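Local atomic coordinates of N-acyl-D-glutamate deacylase (Bordetella bronchiseptica, PDB entry 3GIP), a protein that catalyses the hydrolysis of N-acyl-D-glutamate to D-glutamate and a carboxylate, as a zinc-binding member of the amidohydrolase superfamily. Residues 151-156 with 166-171; 175-180 with 205-210; 262-267 with 277-282; 346-351 with 386-391. All coordinates share one frame; numbering follows the deposited sequence.

Contact 1 (151-156 with 166-171); sequences LAAMRD and QQAMQD
A153, the last residue of helix 146-153, and M154 just after it touch A168 and M169 on helix 163-179. A153 comes first along the chain and makes the closest approach: its CA lies 6.1 Å from the CA of M169, near enough for its CB to press on the second helix directly. A153 CB sits 3.6 Å from CG of M169 and 4.1 Å from CB of A168, so it rests against two consecutive residues of the second helix. M154, the first residue to leave the helical conformation, sends its thioether along the same seam, with M154 SD 4.3 Å from CE of M169. M169 therefore serves both partners, through CG near its root and through the methyl at its end. Its chain starts beside the backbone N, with CG anti to the carbonyl carbon (chi1 -68°), and bends at chi3 (-83°), which carries CE round to the sulfur of M154. All three pairs are apolar, and the small A153 side chain, at the nearest backbone approach, is consistent with the short spacing. Outside this seam, N107 donates through ND2 to the carbonyl oxygens of L151 and M154, holding the turn that leaves the helix. This is apolar helix-helix packing on the periphery of the amidohydrolase barrel, where helix 146-153, following strand 139-145, packs on the longer helix 163-179 that precedes strand 183-187.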
loop_
_atom_site.group_PDB
_atom_site.type_symbol
_atom_site.label_atom_id
_atom_site.label_comp_id
_atom_site.label_asym_id
_atom_site.label_seq_id
_atom_site.Cartn_x
_atom_site.Cartn_y
_atom_site.Cartn_z
ATOM N N LEU A 151 17.479 -8.805 9.764
ATOM C CA LEU A 151 18.719 -8.692 9.000
ATOM C C LEU A 151 19.708 -7.708 9.608
ATOM O O LEU A 151 20.912 -7.798 9.360
ATOM C CB LEU A 151 18.418 -8.280 7.559
ATOM C CG LEU A 151 17.556 -9.259 6.759
ATOM C CD1 LEU A 151 17.211 -8.640 5.418
ATOM C CD2 LEU A 151 18.292 -10.582 6.579
ATOM N N ALA A 152 19.201 -6.773 10.401
ATOM C CA ALA A 152 20.051 -5.770 11.030
ATOM C C ALA A 152 20.542 -6.193 12.410
ATOM O O ALA A 152 21.601 -5.749 12.862
ATOM C CB ALA A 152 19.296 -4.448 11.136
ATOM N N ALA A 153 19.782 -7.060 13.071
ATOM C CA ALA A 153 20.128 -7.496 14.417
ATOM C C ALA A 153 20.737 -8.885 14.536
ATOM O O ALA A 153 21.381 -9.194 15.540
ATOM C CB ALA A 153 18.889 -7.409 15.312
ATOM N N MET A 154 20.557 -9.720 13.518
ATOM C CA MET A 154 21.060 -11.086 13.592
ATOM C C MET A 154 22.178 -11.487 12.636
ATOM O O MET A 154 22.027 -11.432 11.414
ATOM C CB MET A 154 19.889 -12.057 13.437
ATOM C CG MET A 154 18.841 -11.904 14.526
ATOM S SD MET A 154 17.368 -12.894 14.238
ATOM C CE MET A 154 17.949 -14.507 14.710
ATOM N N ARG A 155 23.298 -11.904 13.220
ATOM C CA ARG A 155 24.465 -12.356 12.474
ATOM C C ARG A 155 24.037 -13.520 11.580
ATOM O O ARG A 155 24.558 -13.703 10.475
ATOM C CB ARG A 155 25.552 -12.794 13.462
ATOM C CG ARG A 155 26.742 -13.508 12.856
ATOM C CD ARG A 155 27.772 -13.806 13.939
ATOM N NE ARG A 155 28.833 -14.687 13.467
ATOM C CZ ARG A 155 28.647 -15.956 13.120
ATOM N NH1 ARG A 155 27.436 -16.494 13.193
ATOM N NH2 ARG A 155 29.671 -16.688 12.705
ATOM N N ASP A 156 23.083 -14.304 12.074
ATOM C CA ASP A 156 22.531 -15.430 11.331
ATOM C C ASP A 156 21.015 -15.274 11.367
ATOM O O ASP A 156 20.342 -15.816 12.246
ATOM C CB ASP A 156 22.928 -16.764 11.962
ATOM C CG ASP A 156 22.299 -17.949 11.252
ATOM O OD1 ASP A 156 21.678 -17.736 10.188
ATOM O OD2 ASP A 156 22.424 -19.089 11.748
ATOM N N GLN A 166 16.603 -10.402 20.341
ATOM C CA GLN A 166 15.182 -10.076 20.400
ATOM C C GLN A 166 15.046 -8.663 20.955
ATOM O O GLN A 166 14.269 -7.856 20.446
ATOM C CB GLN A 166 14.440 -11.061 21.304
ATOM C CG GLN A 166 12.960 -10.734 21.532
ATOM C CD GLN A 166 12.120 -10.871 20.273
ATOM O OE1 GLN A 166 12.281 -11.822 19.508
ATOM N NE2 GLN A 166 11.202 -9.928 20.062
ATOM N N GLN A 167 15.816 -8.360 21.997
ATOM C CA GLN A 167 15.750 -7.031 22.590
ATOM C C GLN A 167 16.290 -5.982 21.622
ATOM O O GLN A 167 15.812 -4.848 21.594
ATOM C CB GLN A 167 16.540 -6.987 23.903
ATOM C CG GLN A 167 16.323 -5.711 24.708
ATOM C CD GLN A 167 14.858 -5.472 25.036
ATOM O OE1 GLN A 167 14.189 -6.336 25.602
ATOM N NE2 GLN A 167 14.355 -4.293 24.684
ATOM N N ALA A 168 17.287 -6.359 20.827
ATOM C CA ALA A 168 17.864 -5.432 19.858
ATOM C C ALA A 168 16.816 -5.060 18.815
ATOM O O ALA A 168 16.693 -3.898 18.429
ATOM C CB ALA A 168 19.071 -6.059 19.181
ATOM N N MET A 169 16.058 -6.050 18.358
ATOM C CA MET A 169 15.023 -5.783 17.368
ATOM C C MET A 169 13.939 -4.895 17.970
ATOM O O MET A 169 13.419 -3.996 17.307
ATOM C CB MET A 169 14.418 -7.093 16.854
ATOM C CG MET A 169 15.389 -7.930 16.032
ATOM S SD MET A 169 14.602 -9.309 15.160
ATOM C CE MET A 169 14.562 -10.533 16.454
ATOM N N GLN A 170 13.608 -5.135 19.235
ATOM C CA GLN A 170 12.599 -4.327 19.898
ATOM C C GLN A 170 13.096 -2.895 20.078
ATOM O O GLN A 170 12.341 -1.943 19.891
ATOM C CB GLN A 170 12.220 -4.951 21.244
ATOM C CG GLN A 170 11.262 -6.125 21.090
ATOM C CD GLN A 170 10.937 -6.817 22.395
ATOM O OE1 GLN A 170 10.842 -6.182 23.450
ATOM N NE2 GLN A 170 10.740 -8.125 22.329
ATOM N N ASP A 171 14.373 -2.742 20.423
ATOM C CA ASP A 171 14.939 -1.409 20.604
ATOM C C ASP A 171 15.002 -0.669 19.271
ATOM O O ASP A 171 14.774 0.543 19.216
ATOM C CB ASP A 171 16.339 -1.493 21.219
ATOM C CG ASP A 171 16.316 -1.949 22.667
ATOM O OD1 ASP A 171 15.265 -1.792 23.324
ATOM O OD2 ASP A 171 17.354 -2.449 23.154
#

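Contact 2 (175-180 with 205-210); sequences AALEAG and ARVAAE
L177 takes chi1 -60°, with CG beside its backbone N and anti to the carbonyl carbon, and its chi2 of -175° extends the chain so that CD1 reaches helix 198-210. V207 answers with chi1 175°, which sets CG1 anti to its own backbone N and turns it to the leucine. One methyl, L177 CD1, thus does the touching from the 175-180 side. L177 CD1 lies 3.8 Å from CA of A208 and 3.9 Å from the carbonyl O of V207, so it settles on the backbone itself. The side chains flank this spot more loosely: CG1 of V207 is 4.2 Å from CD1 of L177, and the methyl CB of A208 is 4.5 Å from the same CD1. The nearest CA atoms, those of L177 and A208, remain 7.7 Å apart. Just beyond L177 helix 163-179 ends in a Schellman motif at G180, whose phi is positive and whose N bonds back to O of L177 at 3.1 Å. V207 also packs on Q170, L173 and Q174 earlier in helix 163-179. Chemically this is a small apolar contact between two neighbouring outer helices, resting on dispersion and shape, while beside it the carbonyl oxygens of L177 and V207 each accept from an arginine, R213 and R211 respectively.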
loop_
_atom_site.group_PDB
_atom_site.type_symbol
_atom_site.label_atom_id
_atom_site.label_comp_id
_atom_site.label_asym_id
_atom_site.label_seq_id
_atom_site.Cartn_x
_atom_site.Cartn_y
_atom_site.Cartn_z
ATOM N N ALA A 175 13.052 2.776 18.459
ATOM C CA ALA A 175 13.705 3.951 17.904
ATOM C C ALA A 175 12.977 4.419 16.646
ATOM O O ALA A 175 12.808 5.617 16.427
ATOM C CB ALA A 175 15.160 3.637 17.582
ATOM N N ALA A 176 12.546 3.467 15.823
ATOM C CA ALA A 176 11.841 3.798 14.589
ATOM C C ALA A 176 10.519 4.486 14.913
ATOM O O ALA A 176 10.169 5.497 14.304
ATOM C CB ALA A 176 11.591 2.531 13.769
ATOM N N LEU A 177 9.789 3.941 15.880
ATOM C CA LEU A 177 8.514 4.522 16.280
ATOM C C LEU A 177 8.717 5.908 16.885
ATOM O O LEU A 177 7.927 6.821 16.649
ATOM C CB LEU A 177 7.806 3.611 17.286
ATOM C CG LEU A 177 7.465 2.197 16.799
ATOM C CD1 LEU A 177 6.652 1.480 17.864
ATOM C CD2 LEU A 177 6.672 2.272 15.495
ATOM N N GLU A 178 9.779 6.071 17.668
ATOM C CA GLU A 178 10.048 7.369 18.272
ATOM C C GLU A 178 10.389 8.373 17.173
ATOM O O GLU A 178 10.124 9.569 17.307
ATOM C CB GLU A 178 11.197 7.258 19.286
ATOM C CG GLU A 178 10.913 6.261 20.409
ATOM C CD GLU A 178 12.042 6.144 21.419
ATOM O OE1 GLU A 178 13.222 6.207 21.012
ATOM O OE2 GLU A 178 11.746 5.969 22.621
ATOM N N ALA A 179 10.957 7.875 16.076
ATOM C CA ALA A 179 11.330 8.725 14.947
ATOM C C ALA A 179 10.121 9.108 14.095
ATOM O O ALA A 179 10.196 10.033 13.284
ATOM C CB ALA A 179 12.376 8.025 14.085
ATOM N N GLY A 180 9.012 8.393 14.266
ATOM C CA GLY A 180 7.820 8.719 13.501
ATOM C C GLY A 180 7.196 7.602 12.684
ATOM O O GLY A 180 6.177 7.823 12.029
ATOM N N ALA A 205 5.163 -6.602 18.827
ATOM C CA ALA A 205 3.792 -6.117 18.935
ATOM C C ALA A 205 3.561 -5.356 20.241
ATOM O O ALA A 205 2.811 -4.378 20.274
ATOM C CB ALA A 205 2.813 -7.288 18.822
ATOM N N ARG A 206 4.203 -5.800 21.320
ATOM C CA ARG A 206 4.052 -5.123 22.606
ATOM C C ARG A 206 4.643 -3.720 22.522
ATOM O O ARG A 206 4.094 -2.765 23.077
ATOM C CB ARG A 206 4.750 -5.904 23.726
ATOM C CG ARG A 206 4.067 -7.204 24.121
ATOM C CD ARG A 206 4.525 -7.661 25.506
ATOM N NE ARG A 206 5.966 -7.904 25.571
ATOM C CZ ARG A 206 6.568 -8.987 25.090
ATOM N NH1 ARG A 206 5.857 -9.941 24.506
ATOM N NH2 ARG A 206 7.885 -9.116 25.192
ATOM N N VAL A 207 5.772 -3.601 21.831
ATOM C CA VAL A 207 6.427 -2.312 21.662
ATOM C C VAL A 207 5.528 -1.378 20.854
ATOM O O VAL A 207 5.383 -0.200 21.182
ATOM C CB VAL A 207 7.784 -2.467 20.937
ATOM C CG1 VAL A 207 8.394 -1.101 20.661
ATOM C CG2 VAL A 207 8.728 -3.310 21.786
ATOM N N ALA A 208 4.921 -1.907 19.795
ATOM C CA ALA A 208 4.040 -1.100 18.957
ATOM C C ALA A 208 2.759 -0.734 19.707
ATOM O O ALA A 208 2.333 0.423 19.709
ATOM C CB ALA A 208 3.699 -1.865 17.677
ATOM N N ALA A 209 2.157 -1.724 20.353
ATOM C CA ALA A 209 0.918 -1.519 21.095
ATOM C C ALA A 209 1.052 -0.450 22.178
ATOM O O ALA A 209 0.152 0.373 22.364
ATOM C CB ALA A 209 0.467 -2.833 21.713
ATOM N N GLU A 210 2.176 -0.457 22.884
ATOM C CA GLU A 210 2.410 0.512 23.952
ATOM C C GLU A 210 2.393 1.946 23.438
ATOM O O GLU A 210 2.061 2.879 24.173
ATOM C CB GLU A 210 3.751 0.232 24.637
ATOM C CG GLU A 210 4.115 1.235 25.725
ATOM C CD GLU A 210 3.152 1.209 26.898
ATOM O OE1 GLU A 210 3.264 2.091 27.778
ATOM O OE2 GLU A 210 2.287 0.310 26.948
#

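Contact 3 (262-267 with 277-282); sequences ATLANI and VALDIY. With FMT (formic acid), chain D.
Helix 260-272 lies against the barrel strand 277-281 in the beta-alpha-beta unit that begins with strand 243-246, and two apolar pairs join them. At the start of the strand I267 meets V277, their CA atoms 6.9 Å apart. CG2 of I267 is 3.6 Å from CG1 of V277, and the two side chains cross at about a right angle. With chi1 62° V277 holds CG1 between its backbone N and carbonyl carbon, and V277 CG1 thereby also approaches the carbonyl O of I267 at 3.6 Å. One helical turn earlier L264 extends CD2 to 4.0 Å from CD1 of L279, again across it at about a right angle. In the parallel barrel typical of amidohydrolases, V277 and L279 thus face the helix layer, whereas D280 accepts from the backbone N of the zinc ligand H248. The side chain of L279 is about 12 Å from the bound zinc ion. Beyond the strand, Y282 OH donates to O2 of a formate, probably from the crystallisation liquor, at 2.6 Å, with that oxygen in the plane of the ring at its edge. K250, R376 and the backbone N of S288 also bind this formate, and R376 makes a cation-pi contact with the Y282 ring.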
loop_
_atom_site.group_PDB
_atom_site.type_symbol
_atom_site.label_atom_id
_atom_site.label_comp_id
_atom_site.label_asym_id
_atom_site.label_seq_id
_atom_site.Cartn_x
_atom_site.Cartn_y
_atom_site.Cartn_z
ATOM N N ALA A 262 -14.435 -17.581 6.253
ATOM C CA ALA A 262 -13.909 -17.998 7.546
ATOM C C ALA A 262 -12.912 -16.991 8.122
ATOM O O ALA A 262 -12.959 -16.682 9.315
ATOM C CB ALA A 262 -13.249 -19.366 7.419
ATOM N N THR A 263 -12.011 -16.476 7.286
ATOM C CA THR A 263 -11.018 -15.522 7.776
ATOM C C THR A 263 -11.654 -14.209 8.212
ATOM O O THR A 263 -11.261 -13.624 9.221
ATOM C CB THR A 263 -9.934 -15.217 6.720
ATOM O OG1 THR A 263 -10.548 -14.696 5.536
ATOM C CG2 THR A 263 -9.147 -16.477 6.381
ATOM N N LEU A 264 -12.634 -13.738 7.445
ATOM C CA LEU A 264 -13.319 -12.499 7.788
ATOM C C LEU A 264 -14.155 -12.692 9.050
ATOM O O LEU A 264 -14.340 -11.756 9.829
ATOM C CB LEU A 264 -14.203 -12.043 6.624
ATOM C CG LEU A 264 -13.423 -11.631 5.371
ATOM C CD1 LEU A 264 -14.400 -11.328 4.242
ATOM C CD2 LEU A 264 -12.550 -10.417 5.676
ATOM N N ALA A 265 -14.659 -13.905 9.253
ATOM C CA ALA A 265 -15.453 -14.199 10.442
ATOM C C ALA A 265 -14.534 -14.134 11.657
ATOM O O ALA A 265 -14.926 -13.659 12.726
ATOM C CB ALA A 265 -16.085 -15.586 10.330
ATOM N N ASN A 266 -13.303 -14.603 11.479
ATOM C CA ASN A 266 -12.316 -14.602 12.554
ATOM C C ASN A 266 -11.938 -13.158 12.857
ATOM O O ASN A 266 -11.826 -12.756 14.018
ATOM C CB ASN A 266 -11.085 -15.399 12.120
ATOM C CG ASN A 266 -10.231 -15.837 13.289
ATOM O OD1 ASN A 266 -10.534 -15.538 14.443
ATOM N ND2 ASN A 266 -9.153 -16.557 12.994
ATOM N N ILE A 267 -11.747 -12.378 11.800
ATOM C CA ILE A 267 -11.409 -10.968 11.937
ATOM C C ILE A 267 -12.533 -10.264 12.695
ATOM O O ILE A 267 -12.283 -9.454 13.587
ATOM C CB ILE A 267 -11.212 -10.334 10.544
ATOM C CG1 ILE A 267 -9.880 -10.819 9.961
ATOM C CG2 ILE A 267 -11.268 -8.815 10.631
ATOM C CD1 ILE A 267 -9.624 -10.392 8.529
ATOM N N VAL A 277 -8.715 -4.209 14.163
ATOM C CA VAL A 277 -8.247 -4.972 13.021
ATOM C C VAL A 277 -8.845 -4.435 11.732
ATOM O O VAL A 277 -10.039 -4.136 11.660
ATOM C CB VAL A 277 -8.607 -6.475 13.155
ATOM C CG1 VAL A 277 -10.110 -6.652 13.207
ATOM C CG2 VAL A 277 -8.009 -7.260 11.994
ATOM N N ALA A 278 -7.997 -4.284 10.725
ATOM C CA ALA A 278 -8.436 -3.810 9.422
ATOM C C ALA A 278 -7.713 -4.637 8.370
ATOM O O ALA A 278 -6.927 -5.524 8.698
ATOM C CB ALA A 278 -8.115 -2.326 9.255
ATOM N N LEU A 279 -7.990 -4.359 7.103
ATOM C CA LEU A 279 -7.349 -5.092 6.022
ATOM C C LEU A 279 -7.381 -4.250 4.761
ATOM O O LEU A 279 -7.945 -3.156 4.747
ATOM C CB LEU A 279 -8.080 -6.418 5.764
ATOM C CG LEU A 279 -9.551 -6.332 5.325
ATOM C CD1 LEU A 279 -9.918 -7.589 4.549
ATOM C CD2 LEU A 279 -10.472 -6.171 6.524
ATOM N N ASP A 280 -6.756 -4.753 3.706
ATOM C CA ASP A 280 -6.767 -4.044 2.441
ATOM C C ASP A 280 -6.620 -5.014 1.283
ATOM O O ASP A 280 -6.166 -6.150 1.458
ATOM C CB ASP A 280 -5.670 -2.956 2.402
ATOM C CG ASP A 280 -4.278 -3.492 2.713
ATOM O OD1 ASP A 280 -3.683 -4.184 1.860
ATOM O OD2 ASP A 280 -3.773 -3.211 3.823
ATOM N N ILE A 281 -7.046 -4.568 0.108
ATOM C CA ILE A 281 -6.947 -5.369 -1.105
ATOM C C ILE A 281 -6.652 -4.472 -2.298
ATOM O O ILE A 281 -6.763 -3.245 -2.215
ATOM C CB ILE A 281 -8.286 -6.112 -1.441
ATOM C CG1 ILE A 281 -9.427 -5.106 -1.656
ATOM C CG2 ILE A 281 -8.643 -7.089 -0.348
ATOM C CD1 ILE A 281 -9.586 -4.598 -3.095
ATOM N N TYR A 282 -6.240 -5.100 -3.395
ATOM C CA TYR A 282 -6.063 -4.406 -4.660
ATOM C C TYR A 282 -7.132 -5.132 -5.483
ATOM O O TYR A 282 -7.375 -6.323 -5.281
ATOM C CB TYR A 282 -4.644 -4.562 -5.240
ATOM C CG TYR A 282 -4.029 -5.933 -5.149
ATOM C CD1 TYR A 282 -4.396 -6.948 -6.033
ATOM C CD2 TYR A 282 -3.063 -6.215 -4.185
ATOM C CE1 TYR A 282 -3.815 -8.209 -5.959
ATOM C CE2 TYR A 282 -2.477 -7.468 -4.099
ATOM C CZ TYR A 282 -2.857 -8.463 -4.989
ATOM O OH TYR A 282 -2.279 -9.704 -4.904
HETATM C C FMT D . 0.744 -9.946 -3.470
HETATM O O1 FMT D . 1.032 -9.548 -4.572
HETATM O O2 FMT D . -0.527 -9.907 -3.062
#

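Contact 4 (346-351 with 386-391); sequences MDEDEV and GRYVRE
E348 and R387 join across the contact in a salt bridge, and beside it the hydroxyl end of Y388 meets V351. Both helices belong to the amidohydrolase fold: helix 348-356 just precedes strand 360-362, and helix 376-391 comes after it. R387 NH2 donates to E348 OE1 at 3.0 Å with an N-H...O angle of 162°; the oxygen is met on its syn side but with the donor tilted out of the carboxylate plane, while it lies in the guanidinium plane. The second bond, R387 NE to E348 OE2, is weak at 3.3 Å. The carboxylate and guanidinium planes stand 46° apart, so the pairing is twisted rather than flat. The two side chains approach from opposite directions, R387 stretched out from CG to NE and E348 with CG anti to its backbone N (chi1 -171°). K352 gives OE2 of E348 a second cationic partner, while R383 lies close to R387, so the carboxylate probably eases the crowding of like charges. Further out, D347 caps the start of helix 348-356: D347 OD1 accepts from N of D349 at 3.0 Å, fixing the first turn that carries E348. The other helix widens into a pi-type turn over 386-391, with E391 N bonded to O of G386 at 2.9 Å. Y388 OH, buried here and lacking any hydrogen-bond partner in the model, rests 3.3 Å from CG1 of V351.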
loop_
_atom_site.group_PDB
_atom_site.type_symbol
_atom_site.label_atom_id
_atom_site.label_comp_id
_atom_site.label_asym_id
_atom_site.label_seq_id
_atom_site.Cartn_x
_atom_site.Cartn_y
_atom_site.Cartn_z
ATOM N N MET A 346 -6.570 -16.093 -7.931
ATOM C CA MET A 346 -7.708 -15.754 -7.085
ATOM C C MET A 346 -9.024 -15.672 -7.849
ATOM O O MET A 346 -9.043 -15.639 -9.079
ATOM C CB MET A 346 -7.458 -14.426 -6.360
ATOM C CG MET A 346 -6.285 -14.445 -5.376
ATOM S SD MET A 346 -4.725 -13.844 -6.070
ATOM C CE MET A 346 -4.958 -12.071 -5.921
ATOM N N ASP A 347 -10.118 -15.647 -7.094
ATOM C CA ASP A 347 -11.469 -15.554 -7.645
ATOM C C ASP A 347 -11.918 -14.104 -7.495
ATOM O O ASP A 347 -12.063 -13.604 -6.377
ATOM C CB ASP A 347 -12.403 -16.487 -6.868
ATOM C CG ASP A 347 -13.855 -16.387 -7.315
ATOM O OD1 ASP A 347 -14.152 -15.645 -8.278
ATOM O OD2 ASP A 347 -14.703 -17.063 -6.696
ATOM N N GLU A 348 -12.127 -13.424 -8.619
ATOM C CA GLU A 348 -12.538 -12.024 -8.588
ATOM C C GLU A 348 -13.776 -11.786 -7.727
ATOM O O GLU A 348 -13.891 -10.748 -7.082
ATOM C CB GLU A 348 -12.807 -11.507 -10.002
ATOM C CG GLU A 348 -13.020 -9.999 -10.061
ATOM C CD GLU A 348 -13.492 -9.519 -11.421
ATOM O OE1 GLU A 348 -13.009 -10.048 -12.443
ATOM O OE2 GLU A 348 -14.339 -8.600 -11.468
ATOM N N ASP A 349 -14.712 -12.729 -7.715
ATOM C CA ASP A 349 -15.907 -12.531 -6.901
ATOM C C ASP A 349 -15.541 -12.475 -5.425
ATOM O O ASP A 349 -16.185 -11.772 -4.648
ATOM C CB ASP A 349 -16.936 -13.644 -7.134
ATOM C CG ASP A 349 -17.570 -13.575 -8.507
ATOM O OD1 ASP A 349 -17.680 -12.461 -9.063
ATOM O OD2 ASP A 349 -17.978 -14.637 -9.023
ATOM N N GLU A 350 -14.509 -13.222 -5.038
ATOM C CA GLU A 350 -14.066 -13.228 -3.651
ATOM C C GLU A 350 -13.321 -11.935 -3.328
ATOM O O GLU A 350 -13.475 -11.385 -2.237
ATOM C CB GLU A 350 -13.166 -14.435 -3.375
ATOM C CG GLU A 350 -12.632 -14.482 -1.949
ATOM C CD GLU A 350 -12.338 -15.892 -1.493
ATOM O OE1 GLU A 350 -11.693 -16.638 -2.256
ATOM O OE2 GLU A 350 -12.749 -16.253 -0.369
ATOM N N VAL A 351 -12.506 -11.460 -4.268
ATOM C CA VAL A 351 -11.775 -10.214 -4.063
ATOM C C VAL A 351 -12.801 -9.129 -3.765
ATOM O O VAL A 351 -12.624 -8.309 -2.864
ATOM C CB VAL A 351 -10.987 -9.798 -5.323
ATOM C CG1 VAL A 351 -10.289 -8.470 -5.078
ATOM C CG2 VAL A 351 -9.969 -10.871 -5.686
ATOM N N GLY A 386 -14.139 2.677 -10.840
ATOM C CA GLY A 386 -14.817 2.363 -12.085
ATOM C C GLY A 386 -15.416 0.974 -12.192
ATOM O O GLY A 386 -16.569 0.827 -12.594
ATOM N N ARG A 387 -14.644 -0.045 -11.830
ATOM C CA ARG A 387 -15.096 -1.433 -11.936
ATOM C C ARG A 387 -15.898 -1.927 -10.733
ATOM O O ARG A 387 -16.954 -2.540 -10.892
ATOM C CB ARG A 387 -13.875 -2.337 -12.162
ATOM C CG ARG A 387 -14.157 -3.815 -12.451
ATOM C CD ARG A 387 -12.823 -4.553 -12.631
ATOM N NE ARG A 387 -12.955 -5.979 -12.932
ATOM C CZ ARG A 387 -13.170 -6.474 -14.148
ATOM N NH1 ARG A 387 -13.285 -5.662 -15.190
ATOM N NH2 ARG A 387 -13.251 -7.788 -14.325
ATOM N N TYR A 388 -15.408 -1.663 -9.527
ATOM C CA TYR A 388 -16.099 -2.129 -8.329
ATOM C C TYR A 388 -17.275 -1.262 -7.894
ATOM O O TYR A 388 -18.275 -1.772 -7.385
ATOM C CB TYR A 388 -15.093 -2.279 -7.177
ATOM C CG TYR A 388 -14.185 -3.490 -7.301
ATOM C CD1 TYR A 388 -14.069 -4.187 -8.507
ATOM C CD2 TYR A 388 -13.438 -3.942 -6.211
ATOM C CE1 TYR A 388 -13.237 -5.304 -8.624
ATOM C CE2 TYR A 388 -12.601 -5.058 -6.321
ATOM C CZ TYR A 388 -12.506 -5.733 -7.527
ATOM O OH TYR A 388 -11.688 -6.841 -7.643
ATOM N N VAL A 389 -17.170 0.044 -8.108
ATOM C CA VAL A 389 -18.241 0.945 -7.717
ATOM C C VAL A 389 -19.223 1.234 -8.851
ATOM O O VAL A 389 -20.379 0.812 -8.792
ATOM C CB VAL A 389 -17.671 2.273 -7.170
ATOM C CG1 VAL A 389 -18.802 3.248 -6.861
ATOM C CG2 VAL A 389 -16.863 1.999 -5.907
ATOM N N ARG A 390 -18.774 1.927 -9.892
ATOM C CA ARG A 390 -19.682 2.264 -10.987
ATOM C C ARG A 390 -20.244 1.054 -11.727
ATOM O O ARG A 390 -21.452 0.981 -11.977
ATOM C CB ARG A 390 -19.003 3.203 -11.993
ATOM C CG ARG A 390 -19.976 3.741 -13.049
ATOM C CD ARG A 390 -19.319 4.747 -13.978
ATOM N NE ARG A 390 -18.175 4.169 -14.673
ATOM C CZ ARG A 390 -16.910 4.519 -14.462
ATOM N NH1 ARG A 390 -16.612 5.458 -13.571
ATOM N NH2 ARG A 390 -15.941 3.917 -15.138
ATOM N N GLU A 391 -19.380 0.107 -12.073
ATOM C CA GLU A 391 -19.815 -1.078 -12.808
ATOM C C GLU A 391 -20.504 -2.165 -11.982
ATOM O O GLU A 391 -21.603 -2.602 -12.324
ATOM C CB GLU A 391 -18.626 -1.682 -13.568
ATOM C CG GLU A 391 -18.208 -0.870 -14.791
ATOM C CD GLU A 391 -16.905 -1.341 -15.422
ATOM O OE1 GLU A 391 -16.479 -2.490 -15.167
ATOM O OE2 GLU A 391 -16.307 -0.558 -16.192
#

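In the fold
From the N terminus the four contacts follow one another in series, none nested in or crossing another. Contact 1 closes a short loop of nine residues, and contact 2, sharing helix 163-179 with it, spans strand 183-187 to bring in helix 198-210. These two touch where Q170 packs on V207, making a run of three outer helices. Contact 3 closes the turn from helix 260-272 to its strand, about 12 Å from contact 2 at the nearest atoms. Contact 4 bridges 34 intervening residues, including strand 360-362, and touches contact 3 where Y282 meets V351 and M346. Contacts 1 and 4 lie on opposite sides of the chain's centre.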